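Local structure of glycoside hydrolase family 31 (Trueperella pyogenes, 5I0F) at residues C46-P51 and Q103-Y108; T127-S132 and L152-S157; G567-A572 and A610-C615; L574-F579 and V718-I723. The protein degrades cycloalternan, a cyclic glucose oligosaccharide, as a family 31 glycoside hydrolase that works through a covalent glycosyl-enzyme intermediate. One frame throughout, in Å; residues are numbered along the deposited sequence.

Contact 1: residues C46-P51 and Q103-Y108; sequences CFVLWP and QDATYY
F47 and Y108 make the tight end of this contact. Their ring planes are nearly parallel, 7° apart, but the rings are slid so far that they barely overlap. The centroids lie 4.9 Å from each other. What covers the Y108 ring is F47 CB, set over one face toward the rim, 3.8 Å from the centroid, a CH-pi contact. In return Y108 OH sits over a face of the F47 ring, 3.6 Å from F47 CG. Y108 CG stands between the backbone N and the carbonyl carbon (chi1 70°), and the ring beyond it leans toward F47. F47 and Y108 are a hydrogen-bonded pair: F47 N gives to Y108 O at 2.9 Å, and Y108 N gives back to F47 O. L49 and T106 form the next such pair, and their side chains lie side by side, L49 CD1 3.6 Å from T106 CG2.

The strands are antiparallel neighbours in the beta domain at the N-terminus, of the 1,3-alpha-isomaltosidase-like family. F47, L49, T106 and Y108 share one face of the sheet. V48 and Y107 lie on the other and are buried; there Y107 OH bonds to H4.

Past L49 the strand pairing ends. A105 CB still packs on L49 O at 3.3 Å and, obliquely, on the W50 ring at CE3. Q103 O lies at the edge of that ring, in its plane; it is buried with no hydrogen-bond partner in the model. Beyond it the contact turns to solvent. Q103 and P51 are exposed, and meet through Q103 OE1 and P51 CD at 3.4 Å.

Contact 2: residues T127-S132 and L152-S157; sequences TPSHWS and LWLVSS
The W131 ring carries L154 on one face. L154 CB sits over the six-membered ring, 3.8 Å from its centroid and 14° off the normal, a CH-pi contact. L154 CD1 covers the same indole over its centre, 3.8 Å from W131 CE2. At the indole edge L152 O lies near the plane, 3.3 Å from W131 CZ3. K164 makes a cation-pi contact with this ring. The H130 ring has V155 CG2 over one face, offset toward the rim and 3.9 Å from the centroid. H130 CG stands between the backbone N and the carbonyl carbon (chi1 69°), and the imidazole beyond it meets V155. W153 turns an edge to S132 O, which lies near its plane.

The two strands are antiparallel. Strand 130-132 is an edge strand of a six-stranded antiparallel sheet, and strand 160-168 follows on the far side of 152-155. H130 with V155 and S132 with W153 are hydrogen-bonded pairs; W131 with L154 is the non-hydrogen-bonded pair between them. V155 N to H130 O is nearly straight at 176°.

Beyond the strands a water takes over. It gives a hydrogen bond to P128 O and accepts one from S157 N, each at 2.8 Å. S156 CB packs against P128 O at 3.4 Å, while S156 OG turns to H161. S157 OG hydrogen-bonds to D104 OD2.

Contact 3: residues G567-A572 and A610-C615; sequences GPVPEA and AEQTGC
T613 faces A572 from the last turn of helix 606-613. Its CB lies 4.0 Å from A572 CB. There the side chain forks. CG2, anti to the carbonyl carbon, reaches P570 O at 3.6 Å and the backbone N of A572 at 3.7 Å. The methyl thus lies against the backbone of the loop just where it enters helix 572-583. P570 O is buried here, and no hydrogen-bond partner for it is found in the model. OG1 takes the position between the backbone N and the carbonyl carbon (chi1 62°). It lies 3.8 Å from A572 CB but turns back to its own helix, where it hydrogen-bonds to V609 O. It also receives a weak bond from C615 N.

On one flank V569 meets Q612. V569 CG2 touches Q612 CB at 3.6 Å, and the two side chains cross at about a right angle. The Q612 chain bends at chi2 (-53°), and its NE2 bonds to N608, one turn back. On the other flank A572 CB meets C615 CB, also at 3.6 Å. L618 of helix 617-646 touches both A572 and T613. No hydrogen bond links the two segments.

E571 holds the N-cap position of helix 572-583, and its OE1 bonds to W537. G614 has a positive phi, and weak bonds run from G614 N to E611 O and from C615 N to A610 O. This is a Schellman motif. The contact therefore sets a helix start against a helix end, within the family 31 TIM-barrel domain.

Contact 4: residues L574-F579 and V718-I723; sequences LYARAF and VGWDII
Helix 572-583 runs past a type I beta turn, G719 to I722, and the nearest CA atoms, A576 and W720, are 6.3 Å apart. R577 carries most of the contact. Its chain bends at CD (chi2 -53°); the guanidinium beyond lies against the turn. NH2 gives a bond to V718 O at 2.7 Å. The bond lies in the carbonyl plane and almost in the guanidinium plane. NH1 gives a weak second bond to the same oxygen. NH1 also bonds to G719 O at 3.2 Å, from above the carbonyl plane. I722 N reaches G719 O from the opposite face of that plane, in the bond that closes the turn.

W720 sets one ring atom over the guanidinium: its CD1 is above the centre of one face, 4.0 Å from R577 CZ. The two planes are 56° apart, so this is not a flat stack. V718 CG2 touches R577 NH2 from the opposite face of the group. The six-membered ring of the indole meets A576, whose CB is 3.7 Å from W720 CE3.

Two waters fill in the polar links. One gives a hydrogen bond to W720 O at 2.6 Å and a weak one to A576 O. The other accepts from R577 NH1 and gives to I722 O. W720 O also bonds to Y625, and D721 O to H624, both on helix 617-646. W537 and F540 of helix 537-551 also touch R577. The arginine thus joins a helix of the TIM-barrel domain to a turn between two strands of the C-terminal beta domain.

Overall arrangement
The four contacts form two touching pairs at opposite sides of the chain's centre. Contacts 1 and 2 follow one another in the N-terminal part, centres 18 Å apart. The D104-S157 hydrogen bond, D104 OD2 to S157 OG 2.6 Å, joins them. Contacts 3 and 4 have centres 14 Å apart and alternate along the chain. They share helix 572-583, and C615 SG packs on W720 CZ3 at 3.9 Å. The nearest atoms of contacts 2 and 3 are about 41 Å apart. The side chain of V569 in contact 3 is about 13 Å from a bound glucose unit. The side chain of W153 in contact 2 is about 6 Å from a bound calcium ion.

Contact 1: residues C46-P51 and Q103-Y108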
# COMPACT_ATOMS: atom_id res chain seq x y z
N CYS A 46 -20.38 33.27 9.26
CA CYS A 46 -20.45 32.20 10.26
C CYS A 46 -20.89 32.81 11.58
O CYS A 46 -20.22 33.71 12.12
CB CYS A 46 -19.08 31.55 10.42
SG CYS A 46 -19.09 30.16 11.58
N PHE A 47 -22.01 32.33 12.10
CA PHE A 47 -22.52 32.76 13.41
C PHE A 47 -22.13 31.73 14.46
O PHE A 47 -22.52 30.56 14.33
CB PHE A 47 -24.04 32.86 13.37
CG PHE A 47 -24.56 33.99 12.53
CD1 PHE A 47 -24.66 33.84 11.15
CD2 PHE A 47 -24.96 35.19 13.11
CE1 PHE A 47 -25.15 34.88 10.37
CE2 PHE A 47 -25.45 36.23 12.32
CZ PHE A 47 -25.54 36.07 10.95
N VAL A 48 -21.36 32.14 15.47
CA VAL A 48 -20.91 31.24 16.53
C VAL A 48 -21.60 31.66 17.83
O VAL A 48 -21.40 32.78 18.30
CB VAL A 48 -19.38 31.25 16.71
CG1 VAL A 48 -18.94 30.19 17.72
CG2 VAL A 48 -18.66 31.02 15.39
N LEU A 49 -22.39 30.77 18.41
CA LEU A 49 -23.16 31.04 19.63
C LEU A 49 -22.46 30.41 20.86
O LEU A 49 -22.59 29.21 21.11
CB LEU A 49 -24.60 30.54 19.48
CG LEU A 49 -25.33 30.80 18.14
CD1 LEU A 49 -26.71 30.13 18.11
CD2 LEU A 49 -25.46 32.29 17.82
N TRP A 50 -21.71 31.23 21.59
CA TRP A 50 -21.07 30.83 22.86
C TRP A 50 -22.11 30.92 24.00
O TRP A 50 -23.15 31.58 23.85
CB TRP A 50 -19.87 31.75 23.18
CG TRP A 50 -18.93 32.04 22.02
CD1 TRP A 50 -18.94 33.14 21.19
CD2 TRP A 50 -17.84 31.23 21.60
NE1 TRP A 50 -17.92 33.05 20.27
CE2 TRP A 50 -17.22 31.90 20.50
CE3 TRP A 50 -17.32 30.02 22.03
CZ2 TRP A 50 -16.12 31.38 19.85
CZ3 TRP A 50 -16.23 29.50 21.39
CH2 TRP A 50 -15.64 30.18 20.29
N PRO A 51 -21.84 30.29 25.17
CA PRO A 51 -22.85 30.28 26.24
C PRO A 51 -23.41 31.67 26.57
O PRO A 51 -24.63 31.83 26.65
CB PRO A 51 -22.08 29.70 27.44
CG PRO A 51 -21.00 28.87 26.82
CD PRO A 51 -20.58 29.67 25.61
N GLN A 103 -14.82 26.92 25.60
CA GLN A 103 -16.25 26.93 25.93
C GLN A 103 -16.97 26.22 24.79
O GLN A 103 -16.61 26.41 23.62
CB GLN A 103 -16.78 28.37 26.06
CG GLN A 103 -16.02 29.27 27.03
CD GLN A 103 -16.52 30.71 27.03
OE1 GLN A 103 -17.51 31.04 26.37
NE2 GLN A 103 -15.83 31.58 27.77
N ASP A 104 -17.96 25.40 25.11
CA ASP A 104 -18.76 24.76 24.08
C ASP A 104 -19.69 25.77 23.40
O ASP A 104 -20.10 26.76 24.01
CB ASP A 104 -19.57 23.60 24.64
CG ASP A 104 -18.70 22.45 25.12
OD1 ASP A 104 -17.49 22.45 24.81
OD2 ASP A 104 -19.24 21.57 25.81
N ALA A 105 -19.98 25.51 22.14
CA ALA A 105 -20.75 26.43 21.31
C ALA A 105 -21.48 25.67 20.23
O ALA A 105 -21.34 24.46 20.07
CB ALA A 105 -19.81 27.46 20.68
N THR A 106 -22.27 26.42 19.47
CA THR A 106 -22.87 25.91 18.26
C THR A 106 -22.58 26.93 17.15
O THR A 106 -22.35 28.11 17.45
CB THR A 106 -24.37 25.64 18.48
OG1 THR A 106 -24.89 24.92 17.36
CG2 THR A 106 -25.15 26.90 18.63
N TYR A 107 -22.54 26.51 15.90
CA TYR A 107 -22.35 27.46 14.80
C TYR A 107 -23.18 27.09 13.59
O TYR A 107 -23.59 25.95 13.42
CB TYR A 107 -20.85 27.64 14.42
CG TYR A 107 -20.18 26.37 13.93
CD1 TYR A 107 -19.64 25.46 14.82
CD2 TYR A 107 -20.09 26.09 12.57
CE1 TYR A 107 -19.04 24.28 14.37
CE2 TYR A 107 -19.49 24.92 12.11
CZ TYR A 107 -18.96 24.02 13.01
OH TYR A 107 -18.38 22.84 12.56
N TYR A 108 -23.45 28.10 12.77
CA TYR A 108 -24.14 27.91 11.50
C TYR A 108 -23.69 28.96 10.51
O TYR A 108 -23.05 29.95 10.88
CB TYR A 108 -25.66 27.92 11.70
CG TYR A 108 -26.29 29.27 12.06
CD1 TYR A 108 -26.71 30.14 11.07
CD2 TYR A 108 -26.47 29.65 13.40
CE1 TYR A 108 -27.29 31.36 11.39
CE2 TYR A 108 -27.05 30.87 13.72
CZ TYR A 108 -27.45 31.71 12.71
OH TYR A 108 -28.01 32.92 13.00

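Contact 2: residues T127-S132 and L152-S157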
# COMPACT_ATOMS: atom_id res chain seq x y z
N THR A 127 -17.15 21.71 20.26
CA THR A 127 -16.76 21.25 21.60
C THR A 127 -15.24 21.14 21.65
O THR A 127 -14.68 20.10 21.34
CB THR A 127 -17.38 19.90 21.95
OG1 THR A 127 -17.03 18.94 20.96
CG2 THR A 127 -18.89 20.00 22.01
N PRO A 128 -14.57 22.24 22.02
CA PRO A 128 -13.12 22.26 22.04
C PRO A 128 -12.53 21.23 23.00
O PRO A 128 -13.13 20.91 24.05
CB PRO A 128 -12.79 23.68 22.51
CG PRO A 128 -13.98 24.49 22.18
CD PRO A 128 -15.15 23.56 22.35
N SER A 129 -11.37 20.72 22.61
CA SER A 129 -10.63 19.74 23.36
C SER A 129 -9.40 20.37 24.01
O SER A 129 -8.93 21.43 23.60
CB SER A 129 -10.18 18.60 22.43
OG SER A 129 -11.29 17.82 21.99
N HIS A 130 -8.89 19.70 25.04
CA HIS A 130 -7.63 20.06 25.68
C HIS A 130 -6.91 18.79 26.11
O HIS A 130 -7.53 17.74 26.27
CB HIS A 130 -7.85 21.01 26.87
CG HIS A 130 -8.53 20.38 28.05
ND1 HIS A 130 -9.90 20.24 28.12
CD2 HIS A 130 -8.04 19.88 29.21
CE1 HIS A 130 -10.23 19.68 29.27
NE2 HIS A 130 -9.12 19.45 29.95
N TRP A 131 -5.60 18.90 26.28
CA TRP A 131 -4.77 17.77 26.71
C TRP A 131 -4.78 17.67 28.23
O TRP A 131 -4.53 18.65 28.92
CB TRP A 131 -3.34 17.89 26.18
CG TRP A 131 -3.22 17.71 24.70
CD1 TRP A 131 -3.05 18.70 23.77
CD2 TRP A 131 -3.25 16.48 23.97
NE1 TRP A 131 -2.98 18.17 22.52
CE2 TRP A 131 -3.10 16.81 22.61
CE3 TRP A 131 -3.38 15.13 24.34
CZ2 TRP A 131 -3.07 15.82 21.59
CZ3 TRP A 131 -3.36 14.16 23.33
CH2 TRP A 131 -3.20 14.51 21.97
N SER A 132 -5.10 16.49 28.74
CA SER A 132 -5.20 16.25 30.18
C SER A 132 -4.25 15.15 30.60
O SER A 132 -4.20 14.08 29.98
CB SER A 132 -6.63 15.86 30.55
OG SER A 132 -6.74 15.57 31.93
N LEU A 152 -0.93 11.74 27.86
CA LEU A 152 -1.82 12.89 27.78
C LEU A 152 -3.04 12.54 26.92
O LEU A 152 -2.89 12.01 25.82
CB LEU A 152 -1.09 14.08 27.17
CG LEU A 152 -0.02 14.76 28.04
CD1 LEU A 152 0.78 15.75 27.20
CD2 LEU A 152 -0.65 15.44 29.23
N TRP A 153 -4.24 12.88 27.41
CA TRP A 153 -5.51 12.46 26.78
C TRP A 153 -6.21 13.70 26.24
O TRP A 153 -6.35 14.68 26.97
CB TRP A 153 -6.40 11.74 27.81
CG TRP A 153 -5.71 10.56 28.44
CD1 TRP A 153 -4.93 10.56 29.55
CD2 TRP A 153 -5.75 9.20 27.97
NE1 TRP A 153 -4.46 9.29 29.81
CE2 TRP A 153 -4.96 8.43 28.86
CE3 TRP A 153 -6.40 8.55 26.90
CZ2 TRP A 153 -4.78 7.05 28.70
CZ3 TRP A 153 -6.22 7.19 26.74
CH2 TRP A 153 -5.40 6.44 27.65
N LEU A 154 -6.61 13.66 24.96
CA LEU A 154 -7.25 14.80 24.31
C LEU A 154 -8.75 14.70 24.57
O LEU A 154 -9.43 13.87 23.95
CB LEU A 154 -6.92 14.85 22.81
CG LEU A 154 -7.44 16.09 22.06
CD1 LEU A 154 -6.86 17.37 22.63
CD2 LEU A 154 -7.17 15.97 20.57
N VAL A 155 -9.25 15.55 25.46
CA VAL A 155 -10.61 15.42 25.98
C VAL A 155 -11.48 16.65 25.73
O VAL A 155 -11.00 17.78 25.81
CB VAL A 155 -10.65 15.11 27.49
CG1 VAL A 155 -10.00 13.76 27.77
CG2 VAL A 155 -10.01 16.22 28.32
N SER A 156 -12.75 16.41 25.48
CA SER A 156 -13.76 17.47 25.40
C SER A 156 -14.98 17.03 26.20
O SER A 156 -14.98 15.95 26.79
CB SER A 156 -14.17 17.71 23.94
OG SER A 156 -14.90 16.61 23.43
N SER A 157 -16.01 17.86 26.22
CA SER A 157 -17.28 17.47 26.82
C SER A 157 -17.93 16.28 26.10
O SER A 157 -18.72 15.56 26.69
CB SER A 157 -18.25 18.65 26.84
OG SER A 157 -18.50 19.11 25.53
O HOH W 1 -15.54 20.52 25.35

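Contact 3: residues G567-A572 and A610-C615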
# COMPACT_ATOMS: atom_id res chain seq x y z
N GLY A 567 5.89 5.62 -17.46
CA GLY A 567 6.67 6.48 -18.36
C GLY A 567 7.38 5.71 -19.45
O GLY A 567 7.20 4.48 -19.59
N PRO A 568 8.19 6.41 -20.25
CA PRO A 568 9.03 5.74 -21.24
C PRO A 568 9.79 4.56 -20.61
O PRO A 568 10.03 4.56 -19.41
CB PRO A 568 9.99 6.85 -21.67
CG PRO A 568 9.17 8.09 -21.55
CD PRO A 568 8.33 7.88 -20.32
N VAL A 569 10.14 3.56 -21.41
CA VAL A 569 10.92 2.43 -20.87
C VAL A 569 12.19 2.93 -20.12
O VAL A 569 12.76 3.96 -20.49
CB VAL A 569 11.30 1.39 -21.93
CG1 VAL A 569 10.04 0.82 -22.61
CG2 VAL A 569 12.24 1.95 -22.98
N PRO A 570 12.62 2.20 -19.08
CA PRO A 570 13.84 2.57 -18.40
C PRO A 570 15.03 2.55 -19.35
O PRO A 570 15.04 1.76 -20.29
CB PRO A 570 13.99 1.47 -17.34
CG PRO A 570 13.21 0.33 -17.86
CD PRO A 570 12.04 0.98 -18.51
N GLU A 571 15.99 3.43 -19.12
CA GLU A 571 17.26 3.42 -19.86
C GLU A 571 17.91 2.04 -19.68
O GLU A 571 17.68 1.38 -18.65
CB GLU A 571 18.20 4.54 -19.38
CG GLU A 571 18.93 4.27 -18.05
CD GLU A 571 20.05 5.26 -17.73
OE1 GLU A 571 20.11 5.79 -16.59
OE2 GLU A 571 20.89 5.51 -18.63
N ALA A 572 18.74 1.64 -20.64
CA ALA A 572 19.25 0.26 -20.67
C ALA A 572 19.98 -0.09 -19.37
O ALA A 572 19.80 -1.17 -18.85
CB ALA A 572 20.19 0.05 -21.87
N ALA A 610 15.11 -3.45 -25.09
CA ALA A 610 16.27 -3.52 -26.00
C ALA A 610 16.00 -2.72 -27.27
O ALA A 610 16.88 -1.94 -27.71
CB ALA A 610 16.61 -4.96 -26.35
N GLU A 611 14.81 -2.88 -27.83
CA GLU A 611 14.43 -2.16 -29.06
C GLU A 611 14.43 -0.64 -28.83
O GLU A 611 15.06 0.09 -29.62
CB GLU A 611 13.06 -2.63 -29.58
CG GLU A 611 12.40 -1.80 -30.70
CD GLU A 611 13.22 -1.74 -31.99
OE1 GLU A 611 13.92 -2.73 -32.32
OE2 GLU A 611 13.14 -0.70 -32.69
N GLN A 612 13.74 -0.18 -27.79
CA GLN A 612 13.58 1.27 -27.57
C GLN A 612 14.88 1.93 -27.15
O GLN A 612 15.09 3.09 -27.48
CB GLN A 612 12.53 1.60 -26.51
CG GLN A 612 11.13 1.03 -26.66
CD GLN A 612 10.48 1.29 -27.99
OE1 GLN A 612 10.77 2.26 -28.67
NE2 GLN A 612 9.55 0.41 -28.36
N THR A 613 15.76 1.20 -26.44
CA THR A 613 17.04 1.76 -26.01
C THR A 613 18.18 1.57 -27.00
O THR A 613 19.24 2.08 -26.78
CB THR A 613 17.50 1.20 -24.64
OG1 THR A 613 17.69 -0.22 -24.72
CG2 THR A 613 16.49 1.53 -23.54
N GLY A 614 17.96 0.81 -28.07
CA GLY A 614 19.03 0.41 -28.97
C GLY A 614 20.08 -0.48 -28.31
O GLY A 614 21.19 -0.54 -28.80
N CYS A 615 19.73 -1.16 -27.21
CA CYS A 615 20.71 -1.95 -26.47
C CYS A 615 20.39 -3.43 -26.58
O CYS A 615 19.73 -4.02 -25.71
CB CYS A 615 20.79 -1.53 -25.00
SG CYS A 615 22.05 -2.45 -24.09

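Contact 4: residues L574-F579 and V718-I723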
# COMPACT_ATOMS: atom_id res chain seq x y z
N LEU A 574 19.71 1.06 -16.29
CA LEU A 574 18.78 0.87 -15.18
C LEU A 574 18.09 -0.46 -15.29
O LEU A 574 17.98 -1.19 -14.31
CB LEU A 574 17.77 2.03 -15.09
CG LEU A 574 16.67 1.89 -14.03
CD1 LEU A 574 17.24 1.72 -12.63
CD2 LEU A 574 15.77 3.09 -14.14
N TYR A 575 17.60 -0.80 -16.48
CA TYR A 575 16.98 -2.11 -16.69
C TYR A 575 17.94 -3.24 -16.31
O TYR A 575 17.57 -4.13 -15.56
CB TYR A 575 16.49 -2.28 -18.11
CG TYR A 575 15.57 -3.48 -18.32
CD1 TYR A 575 14.20 -3.39 -18.04
CD2 TYR A 575 16.05 -4.67 -18.82
CE1 TYR A 575 13.35 -4.47 -18.26
CE2 TYR A 575 15.20 -5.75 -19.05
CZ TYR A 575 13.86 -5.65 -18.77
OH TYR A 575 13.03 -6.73 -19.01
N ALA A 576 19.18 -3.14 -16.76
CA ALA A 576 20.19 -4.14 -16.41
C ALA A 576 20.42 -4.29 -14.93
O ALA A 576 20.43 -5.42 -14.42
CB ALA A 576 21.50 -3.85 -17.11
N ARG A 577 20.62 -3.18 -14.22
CA ARG A 577 20.93 -3.25 -12.79
C ARG A 577 19.71 -3.73 -11.99
O ARG A 577 19.84 -4.51 -11.06
CB ARG A 577 21.40 -1.91 -12.23
CG ARG A 577 22.69 -1.36 -12.81
CD ARG A 577 23.83 -2.35 -12.74
NE ARG A 577 25.13 -1.72 -12.95
CZ ARG A 577 26.29 -2.37 -13.03
NH1 ARG A 577 26.34 -3.70 -12.94
NH2 ARG A 577 27.42 -1.68 -13.20
N ALA A 578 18.53 -3.27 -12.39
CA ALA A 578 17.30 -3.62 -11.70
C ALA A 578 16.91 -5.07 -11.94
O ALA A 578 16.39 -5.74 -11.04
CB ALA A 578 16.18 -2.70 -12.14
N PHE A 579 17.14 -5.56 -13.17
CA PHE A 579 16.84 -6.96 -13.50
C PHE A 579 17.75 -7.89 -12.66
O PHE A 579 17.28 -8.89 -12.11
CB PHE A 579 16.99 -7.21 -15.01
CG PHE A 579 16.27 -8.44 -15.52
CD1 PHE A 579 16.82 -9.71 -15.37
CD2 PHE A 579 15.07 -8.33 -16.22
CE1 PHE A 579 16.18 -10.83 -15.86
CE2 PHE A 579 14.42 -9.45 -16.73
CZ PHE A 579 14.97 -10.71 -16.53
N VAL A 718 32.00 -4.47 -11.47
CA VAL A 718 30.58 -4.73 -11.76
C VAL A 718 30.17 -4.44 -13.21
O VAL A 718 29.44 -3.48 -13.50
CB VAL A 718 29.65 -4.01 -10.74
CG1 VAL A 718 29.73 -4.69 -9.39
CG2 VAL A 718 29.96 -2.53 -10.62
N GLY A 719 30.62 -5.29 -14.13
CA GLY A 719 30.03 -5.33 -15.46
C GLY A 719 28.53 -5.62 -15.31
O GLY A 719 28.07 -6.05 -14.25
N TRP A 720 27.76 -5.45 -16.38
CA TRP A 720 26.30 -5.62 -16.27
C TRP A 720 25.89 -7.07 -15.98
O TRP A 720 24.81 -7.31 -15.46
CB TRP A 720 25.62 -5.12 -17.54
CG TRP A 720 25.66 -3.61 -17.71
CD1 TRP A 720 26.40 -2.71 -16.99
CD2 TRP A 720 24.94 -2.86 -18.68
NE1 TRP A 720 26.19 -1.44 -17.48
CE2 TRP A 720 25.29 -1.51 -18.52
CE3 TRP A 720 24.04 -3.21 -19.70
CZ2 TRP A 720 24.76 -0.48 -19.32
CZ3 TRP A 720 23.50 -2.18 -20.50
CH2 TRP A 720 23.86 -0.84 -20.29
N ASP A 721 26.77 -8.03 -16.28
CA ASP A 721 26.56 -9.44 -15.95
C ASP A 721 26.89 -9.81 -14.50
O ASP A 721 26.78 -10.98 -14.14
CB ASP A 721 27.31 -10.36 -16.92
CG ASP A 721 28.78 -10.06 -17.02
OD1 ASP A 721 29.28 -9.05 -16.49
OD2 ASP A 721 29.46 -10.84 -17.70
N ILE A 722 27.27 -8.83 -13.67
CA ILE A 722 27.53 -9.04 -12.23
C ILE A 722 26.60 -8.16 -11.38
O ILE A 722 26.42 -6.99 -11.68
CB ILE A 722 28.98 -8.62 -11.87
CG1 ILE A 722 30.00 -9.39 -12.74
CG2 ILE A 722 29.28 -8.75 -10.38
CD1 ILE A 722 30.07 -10.87 -12.47
N ILE A 723 26.05 -8.74 -10.33
CA ILE A 723 25.55 -8.00 -9.17
C ILE A 723 26.31 -8.60 -7.97
O ILE A 723 26.38 -9.81 -7.86
CB ILE A 723 24.01 -8.10 -8.98
CG1 ILE A 723 23.61 -7.46 -7.63
CG2 ILE A 723 23.48 -9.52 -9.09
CD1 ILE A 723 22.11 -7.46 -7.35
O HOH W 2 23.28 -5.59 -14.17
O HOH W 3 24.38 -5.40 -11.50